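Local coordinates for carbohydrate binding protein, putative, CPB33A (Cellvibrio japonicus, PDB 5FJQ) that is the lytic polysaccharide monooxygenase domain of a larger protein, carries a copper ion and matters for efficient utilization of chitin, probably by oxidative cleavage, at residues K31-G36 against M73-N78; G47-N52 against G170-I175. All coordinates share one frame; numbering follows the deposited sequence.

Contact 1: K31-G36 against M73-N78; sequences KAAGNG and MDLARN
The last turn of helix 25-33 meets the loop leaving the short 3-10 turn at Met73 and Asp74, and the meeting point is Ala33 against Leu75. Both segments belong to the long helical and loop region that follows the first strand of the lytic polysaccharide monooxygenase fold. Ala33 CB points at the loop and lies 4.1 Å from Leu75 CD1, a plain van der Waals contact between methyl groups. The other methyl, Leu75 CD2, stays close to the same carbon at 4.3 Å, so the leucine offers its forked end rather than a single branch. CG stands beside the backbone N of Leu75 (chi1 -67°), a setting that carries the fork to the end of the helix.

No hydrogen bond joins the two segments. Gly34 O and Met73 N come to 4.4 Å, too far to bond, although Gly34 does pair through its backbone with Gly72, the residue before Met73. Gly34 is where the chain leaves the helix, with phi at 131°; its N makes a weak bond back to Lys31 O, at 3.3 Å. Beyond the turn, Asn35 ND2 is held by Ile19 O.

Seen along the chain, the loop travels back down helix 25-33 over a row of alanines: Met73 rests on Ala30, Leu75 also reaches Ala29, and Arg77 touches Ala29 and Ala26. Asp74 instead forms a salt bridge with Arg61. Past Arg77, which pairs with Asp79, the chain goes on to strand 83-84, which pairs in parallel with strand 169-178.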
ATOM      1  N   LYS A  31       3.604  15.954   4.010  1.00 21.69           N
ATOM      2  CA  LYS A  31       4.388  16.433   5.161  1.00 23.60           C
ATOM      3  C   LYS A  31       3.518  17.156   6.212  1.00 24.53           C
ATOM      4  O   LYS A  31       3.602  16.838   7.396  1.00 26.31           O
ATOM      5  CB  LYS A  31       5.626  17.250   4.763  1.00 24.30           C
ATOM      6  CG  LYS A  31       6.333  17.889   5.965  1.00 25.95           C
ATOM      7  CD  LYS A  31       7.811  18.120   5.619  1.00 24.64           C
ATOM      8  CE  LYS A  31       8.596  18.610   6.828  1.00 26.92           C
ATOM      9  NZ  LYS A  31       7.752  19.057   7.970  1.00 26.92           N
ATOM     10  N   ALA A  32       2.661  18.068   5.748  1.00 26.01           N
ATOM     11  CA  ALA A  32       1.820  18.909   6.585  1.00 26.69           C
ATOM     12  C   ALA A  32       0.765  18.069   7.340  1.00 25.05           C
ATOM     13  O   ALA A  32       0.457  18.363   8.501  1.00 22.91           O
ATOM     14  CB  ALA A  32       1.175  20.025   5.742  1.00 27.43           C
ATOM     15  N   ALA A  33       0.254  17.009   6.709  1.00 20.93           N
ATOM     16  CA  ALA A  33      -0.728  16.129   7.361  1.00 19.31           C
ATOM     17  C   ALA A  33      -0.130  15.012   8.305  1.00 19.62           C
ATOM     18  O   ALA A  33      -0.838  14.439   9.136  1.00 21.76           O
ATOM     19  CB  ALA A  33      -1.657  15.534   6.314  1.00 17.42           C
ATOM     20  N   GLY A  34       1.163  14.730   8.209  1.00 18.51           N
ATOM     21  CA  GLY A  34       1.750  13.644   9.034  1.00 18.65           C
ATOM     22  C   GLY A  34       2.571  12.728   8.153  1.00 19.79           C
ATOM     23  O   GLY A  34       2.003  11.898   7.403  1.00 20.09           O
ATOM     24  N   ASN A  35       3.906  12.907   8.159  1.00 17.66           N
ATOM     25  CA  ASN A  35       4.728  12.042   7.343  1.00 17.83           C
ATOM     26  C   ASN A  35       6.015  11.541   8.030  1.00 17.18           C
ATOM     27  O   ASN A  35       6.884  11.050   7.353  1.00 13.49           O
ATOM     28  CB  ASN A  35       5.119  12.721   6.044  1.00 19.94           C
ATOM     29  CG  ASN A  35       6.333  13.687   6.202  1.00 24.04           C
ATOM     30  OD1 ASN A  35       6.710  14.115   7.351  1.00 23.52           O
ATOM     31  ND2 ASN A  35       6.906  14.079   5.059  1.00 18.86           N
ATOM     32  N   GLY A  36       6.164  11.706   9.343  1.00 15.75           N
ATOM     33  CA  GLY A  36       7.461  11.309   9.913  1.00 18.39           C
ATOM     34  C   GLY A  36       7.541   9.762   9.924  1.00 18.78           C
ATOM     35  O   GLY A  36       8.615   9.182  10.085  1.00 16.73           O
ATOM     36  N   MET A  73      -0.284  10.276   3.971  1.00 13.20           N
ATOM     37  CA  MET A  73      -0.570   9.181   3.028  1.00 13.75           C
ATOM     38  C   MET A  73      -2.042   8.961   2.735  1.00 13.23           C
ATOM     39  O   MET A  73      -2.362   8.320   1.700  1.00 12.43           O
ATOM     40  CB  MET A  73       0.124   7.848   3.440  1.00 15.79           C
ATOM     41  CG  MET A  73       1.656   7.931   3.567  1.00 17.42           C
ATOM     42  SD  MET A  73       2.457   8.305   1.996  1.00 19.71           S
ATOM     43  CE  MET A  73       2.619  10.078   2.122  1.00 18.95           C
ATOM     44  N   ASP A  74      -2.916   9.560   3.569  1.00 14.61           N
ATOM     45  CA  ASP A  74      -4.341   9.348   3.464  1.00 16.12           C
ATOM     46  C   ASP A  74      -5.044  10.359   2.587  1.00 17.99           C
ATOM     47  O   ASP A  74      -6.302  10.302   2.441  1.00 20.48           O
ATOM     48  CB  ASP A  74      -4.942   9.328   4.842  1.00 15.14           C
ATOM     49  CG  ASP A  74      -4.586   8.047   5.628  1.00 17.54           C
ATOM     50  OD1 ASP A  74      -4.524   6.960   5.021  1.00 17.32           O
ATOM     51  OD2 ASP A  74      -4.377   8.088   6.849  1.00 16.91           O
ATOM     52  N   LEU A  75      -4.278  11.314   2.064  1.00 17.85           N
ATOM     53  CA  LEU A  75      -4.872  12.466   1.301  1.00 20.03           C
ATOM     54  C   LEU A  75      -5.357  11.989  -0.082  1.00 22.55           C
ATOM     55  O   LEU A  75      -4.622  11.272  -0.720  1.00 24.58           O
ATOM     56  CB  LEU A  75      -3.811  13.560   1.134  1.00 21.01           C
ATOM     57  CG  LEU A  75      -3.412  14.226   2.467  1.00 19.69           C
ATOM     58  CD1 LEU A  75      -2.370  15.310   2.287  1.00 20.17           C
ATOM     59  CD2 LEU A  75      -4.588  14.738   3.246  1.00 20.37           C
ATOM     60  N   ALA A  76      -6.572  12.372  -0.512  1.00 24.32           N
ATOM     61  CA  ALA A  76      -7.074  12.164  -1.893  1.00 24.32           C
ATOM     62  C   ALA A  76      -6.414  13.152  -2.881  1.00 23.01           C
ATOM     63  O   ALA A  76      -6.607  14.347  -2.798  1.00 25.50           O
ATOM     64  CB  ALA A  76      -8.595  12.340  -1.899  1.00 23.54           C
ATOM     65  N   ARG A  77      -5.605  12.667  -3.800  1.00 23.67           N
ATOM     66  CA  ARG A  77      -4.920  13.536  -4.752  1.00 23.03           C
ATOM     67  C   ARG A  77      -4.832  12.775  -6.028  1.00 22.74           C
ATOM     68  O   ARG A  77      -4.707  11.574  -5.983  1.00 22.21           O
ATOM     69  CB  ARG A  77      -3.547  13.878  -4.229  1.00 21.41           C
ATOM     70  CG  ARG A  77      -3.674  14.728  -2.957  1.00 20.18           C
ATOM     71  CD  ARG A  77      -2.338  15.200  -2.471  1.00 20.89           C
ATOM     72  NE  ARG A  77      -1.713  16.082  -3.461  1.00 20.41           N
ATOM     73  CZ  ARG A  77      -1.718  17.421  -3.418  1.00 20.22           C
ATOM     74  NH1 ARG A  77      -2.274  18.077  -2.425  1.00 20.32           N
ATOM     75  NH2 ARG A  77      -1.086  18.124  -4.362  1.00 21.03           N
ATOM     76  N   ASN A  78      -4.950  13.476  -7.154  1.00 23.48           N
ATOM     77  CA  ASN A  78      -4.821  12.867  -8.493  1.00 23.70           C
ATOM     78  C   ASN A  78      -3.416  13.126  -8.970  1.00 21.46           C
ATOM     79  O   ASN A  78      -3.113  12.943 -10.172  1.00 24.70           O
ATOM     80  CB  ASN A  78      -5.807  13.507  -9.481  1.00 24.39           C
ATOM     81  CG  ASN A  78      -5.726  15.049  -9.497  1.00 29.32           C
ATOM     82  OD1 ASN A  78      -4.917  15.679  -8.794  1.00 32.61           O
ATOM     83  ND2 ASN A  78      -6.595  15.668 -10.301  1.00 31.04           N
TER

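Contact 2: G47-N52 against G170-I175; sequences GGVRDN and GFYQCI
Tyr172 OH makes a hydrogen bond to His53 ND1, just beyond the 47-52 loop, and packs in van der Waals contact against both methyls of Val49, with CG1 at 3.7 Å and CG2 at 3.8 Å. The two side chains approach from opposite directions, the phenol end-on and the valine fork first. The bond from CA to CB of Val49 points at the hydroxyl, and the oxygen sits off the end of that bond, between CG1 and CG2.

The tyrosine reaches this place by lying back over its own strand. Its hydroxyl passes 3.5 Å from Gly170 CA, two residues earlier on strand 169-178, where the lack of a side chain makes room for it. Val49 CB also comes within 4.4 Å of Gly170 N, closing the contact from the loop side.

The loop has its own internal fastening. Arg50 N donates to Asn52 OD1 over 2.7 Å, bent to 151° at the hydrogen and tilted 33° out of the carbonyl plane. Gln160 adds a double hold, its NE2 to Val49 O and its OE1 to Asp51 N, while backbone bonds pair Gly170 with Val46 and Gly48 with Ala168. On strand 169-178, Phe171 meets His1, a copper ligand, edge-to-face.

Chemically, then, the buried hydroxyl hydrogen-bonds to His53 ND1, and Val49 and the CA of Gly170 pack against it. That combination probably fixes where the ring ends, and it ties the start of helix 53-56 to the strand that carries Phe171.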
ATOM      1  N   GLY A  47      -0.848  -4.531  14.755  1.00 14.18           N
ATOM      2  CA  GLY A  47      -0.699  -5.763  15.539  1.00 15.91           C
ATOM      3  C   GLY A  47      -2.058  -6.386  15.884  1.00 17.88           C
ATOM      4  O   GLY A  47      -3.040  -5.687  16.046  1.00 18.62           O
ATOM      5  N   GLY A  48      -2.105  -7.707  15.981  1.00 20.17           N
ATOM      6  CA  GLY A  48      -3.297  -8.449  16.361  1.00 20.35           C
ATOM      7  C   GLY A  48      -4.248  -8.808  15.234  1.00 24.13           C
ATOM      8  O   GLY A  48      -5.282  -9.425  15.494  1.00 25.46           O
ATOM      9  N   VAL A  49      -3.939  -8.431  13.997  1.00 22.06           N
ATOM     10  CA  VAL A  49      -4.928  -8.583  12.922  1.00 22.19           C
ATOM     11  C   VAL A  49      -4.915 -10.011  12.392  1.00 19.73           C
ATOM     12  O   VAL A  49      -3.864 -10.598  12.207  1.00 18.77           O
ATOM     13  CB  VAL A  49      -4.732  -7.587  11.776  1.00 20.34           C
ATOM     14  CG1 VAL A  49      -5.929  -7.625  10.837  1.00 21.77           C
ATOM     15  CG2 VAL A  49      -4.593  -6.165  12.279  1.00 22.70           C
ATOM     16  N   ARG A  50      -6.107 -10.588  12.209  1.00 18.59           N
ATOM     17  CA  ARG A  50      -6.265 -11.971  11.757  1.00 16.89           C
ATOM     18  C   ARG A  50      -7.311 -11.974  10.629  1.00 17.06           C
ATOM     19  O   ARG A  50      -8.529 -12.249  10.879  1.00 14.98           O
ATOM     20  CB  ARG A  50      -6.662 -12.890  12.929  1.00 17.57           C
ATOM     21  CG  ARG A  50      -5.704 -12.866  14.148  1.00 18.41           C
ATOM     22  CD  ARG A  50      -5.831 -14.089  15.023  1.00 18.07           C
ATOM     23  NE  ARG A  50      -7.024 -13.964  15.853  1.00 17.29           N
ATOM     24  CZ  ARG A  50      -8.216 -14.478  15.557  1.00 18.63           C
ATOM     25  NH1 ARG A  50      -8.429 -15.211  14.446  1.00 17.44           N
ATOM     26  NH2 ARG A  50      -9.222 -14.284  16.405  1.00 18.12           N
ATOM     27  N   ASP A  51      -6.879 -11.510   9.448  1.00 16.33           N
ATOM     28  CA  ASP A  51      -7.718 -11.409   8.243  1.00 17.45           C
ATOM     29  C   ASP A  51      -9.035 -10.577   8.458  1.00 19.40           C
ATOM     30  O   ASP A  51     -10.126 -10.925   7.977  1.00 16.22           O
ATOM     31  CB  ASP A  51      -7.955 -12.860   7.786  1.00 18.07           C
ATOM     32  CG  ASP A  51      -8.694 -12.953   6.494  1.00 19.50           C
ATOM     33  OD1 ASP A  51      -8.377 -12.191   5.565  1.00 17.52           O
ATOM     34  OD2 ASP A  51      -9.623 -13.766   6.468  1.00 22.66           O
ATOM     35  N   ASN A  52      -8.936  -9.544   9.326  1.00 18.39           N
ATOM     36  CA  ASN A  52     -10.086  -8.713   9.671  1.00 20.02           C
ATOM     37  C   ASN A  52      -9.641  -7.259   9.726  1.00 18.79           C
ATOM     38  O   ASN A  52      -9.845  -6.544  10.724  1.00 16.77           O
ATOM     39  CB  ASN A  52     -10.674  -9.152  11.001  1.00 18.86           C
ATOM     40  CG  ASN A  52      -9.613  -9.384  12.058  1.00 21.49           C
ATOM     41  OD1 ASN A  52      -8.395  -9.147  11.814  1.00 19.32           O
ATOM     42  ND2 ASN A  52     -10.042  -9.884  13.215  1.00 15.38           N
ATOM     43  N   GLY A 170      -0.574  -7.236  10.461  1.00 16.35           N
ATOM     44  CA  GLY A 170      -0.910  -6.814   9.093  1.00 15.56           C
ATOM     45  C   GLY A 170       0.053  -5.707   8.676  1.00 14.35           C
ATOM     46  O   GLY A 170       0.431  -4.856   9.525  1.00 12.53           O
ATOM     47  N   PHE A 171       0.488  -5.741   7.410  1.00 13.75           N
ATOM     48  CA  PHE A 171       1.197  -4.622   6.767  1.00 14.25           C
ATOM     49  C   PHE A 171       0.467  -4.126   5.509  1.00 14.55           C
ATOM     50  O   PHE A 171      -0.034  -4.941   4.673  1.00 11.93           O
ATOM     51  CB  PHE A 171       2.669  -5.027   6.398  1.00 15.47           C
ATOM     52  CG  PHE A 171       3.427  -5.547   7.550  1.00 16.20           C
ATOM     53  CD1 PHE A 171       4.102  -4.643   8.425  1.00 17.46           C
ATOM     54  CD2 PHE A 171       3.366  -6.891   7.879  1.00 17.13           C
ATOM     55  CE1 PHE A 171       4.758  -5.114   9.568  1.00 17.73           C
ATOM     56  CE2 PHE A 171       3.999  -7.365   9.043  1.00 18.81           C
ATOM     57  CZ  PHE A 171       4.710  -6.484   9.880  1.00 16.39           C
ATOM     58  N   TYR A 172       0.447  -2.798   5.358  1.00 15.73           N
ATOM     59  CA  TYR A 172      -0.451  -2.167   4.406  1.00 16.81           C
ATOM     60  C   TYR A 172       0.233  -1.166   3.496  1.00 18.76           C
ATOM     61  O   TYR A 172       0.850  -0.220   3.990  1.00 21.32           O
ATOM     62  CB  TYR A 172      -1.678  -1.549   5.113  1.00 16.13           C
ATOM     63  CG  TYR A 172      -2.312  -2.525   6.058  1.00 19.34           C
ATOM     64  CD1 TYR A 172      -1.878  -2.630   7.403  1.00 17.69           C
ATOM     65  CD2 TYR A 172      -3.372  -3.325   5.637  1.00 18.19           C
ATOM     66  CE1 TYR A 172      -2.447  -3.560   8.249  1.00 16.61           C
ATOM     67  CE2 TYR A 172      -3.969  -4.240   6.502  1.00 18.48           C
ATOM     68  CZ  TYR A 172      -3.493  -4.338   7.813  1.00 17.38           C
ATOM     69  OH  TYR A 172      -4.037  -5.242   8.657  1.00 17.90           O
ATOM     70  N   GLN A 173       0.108  -1.377   2.177  1.00 15.14           N
ATOM     71  CA  GLN A 173       0.731  -0.496   1.237  1.00 16.60           C
ATOM     72  C   GLN A 173      -0.119  -0.057   0.091  1.00 17.04           C
ATOM     73  O   GLN A 173      -0.389  -0.864  -0.827  1.00 17.34           O
ATOM     74  CB  GLN A 173       1.964  -1.160   0.586  1.00 16.52           C
ATOM     75  CG  GLN A 173       3.044  -1.612   1.526  1.00 15.71           C
ATOM     76  CD  GLN A 173       3.984  -0.490   1.789  1.00 16.63           C
ATOM     77  OE1 GLN A 173       4.685  -0.083   0.905  1.00 15.79           O
ATOM     78  NE2 GLN A 173       3.959   0.071   3.019  1.00 15.72           N
ATOM     79  N   CYS A 174      -0.409   1.243   0.091  1.00 16.23           N
ATOM     80  CA  CYS A 174      -1.002   1.960  -1.028  1.00 16.12           C
ATOM     81  C   CYS A 174       0.054   2.283  -2.053  1.00 17.79           C
ATOM     82  O   CYS A 174       1.095   2.824  -1.682  1.00 17.31           O
ATOM     83  CB  CYS A 174      -1.588   3.262  -0.585  1.00 15.88           C
ATOM     84  SG  CYS A 174      -3.185   3.099   0.333  1.00 18.83           S
ATOM     85  N   ILE A 175      -0.231   1.918  -3.322  1.00 16.33           N
ATOM     86  CA  ILE A 175       0.672   2.129  -4.488  1.00 17.61           C
ATOM     87  C   ILE A 175      -0.145   2.943  -5.512  1.00 17.90           C
ATOM     88  O   ILE A 175      -1.310   2.600  -5.745  1.00 16.09           O
ATOM     89  CB  ILE A 175       1.090   0.786  -5.091  1.00 16.70           C
ATOM     90  CG1 ILE A 175       1.683  -0.132  -3.970  1.00 17.70           C
ATOM     91  CG2 ILE A 175       2.167   0.993  -6.146  1.00 19.38           C
ATOM     92  CD1 ILE A 175       1.466  -1.623  -4.211  1.00 16.99           C
TER

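How the contacts relate
The two contacts interleave along the chain, in the order 31-36, 47-52, 73-78, 170-175, so the loop of contact 2 falls between the halves of contact 1. Their centres are 19 Å apart; the nearest atoms come to about 5 Å without touching. Contact 1 lies in the helical region, away from the copper site, while contact 2 belongs to the mixed sheet near it. The Cys63-Cys174 disulfide bridges the gap: Cys174 lies on strand 169-178, and Cys63 is touched by Met73 and Asp74. The same strand pairs with 45-47 and 83-84, tying the helical region to the sheet of this single domain.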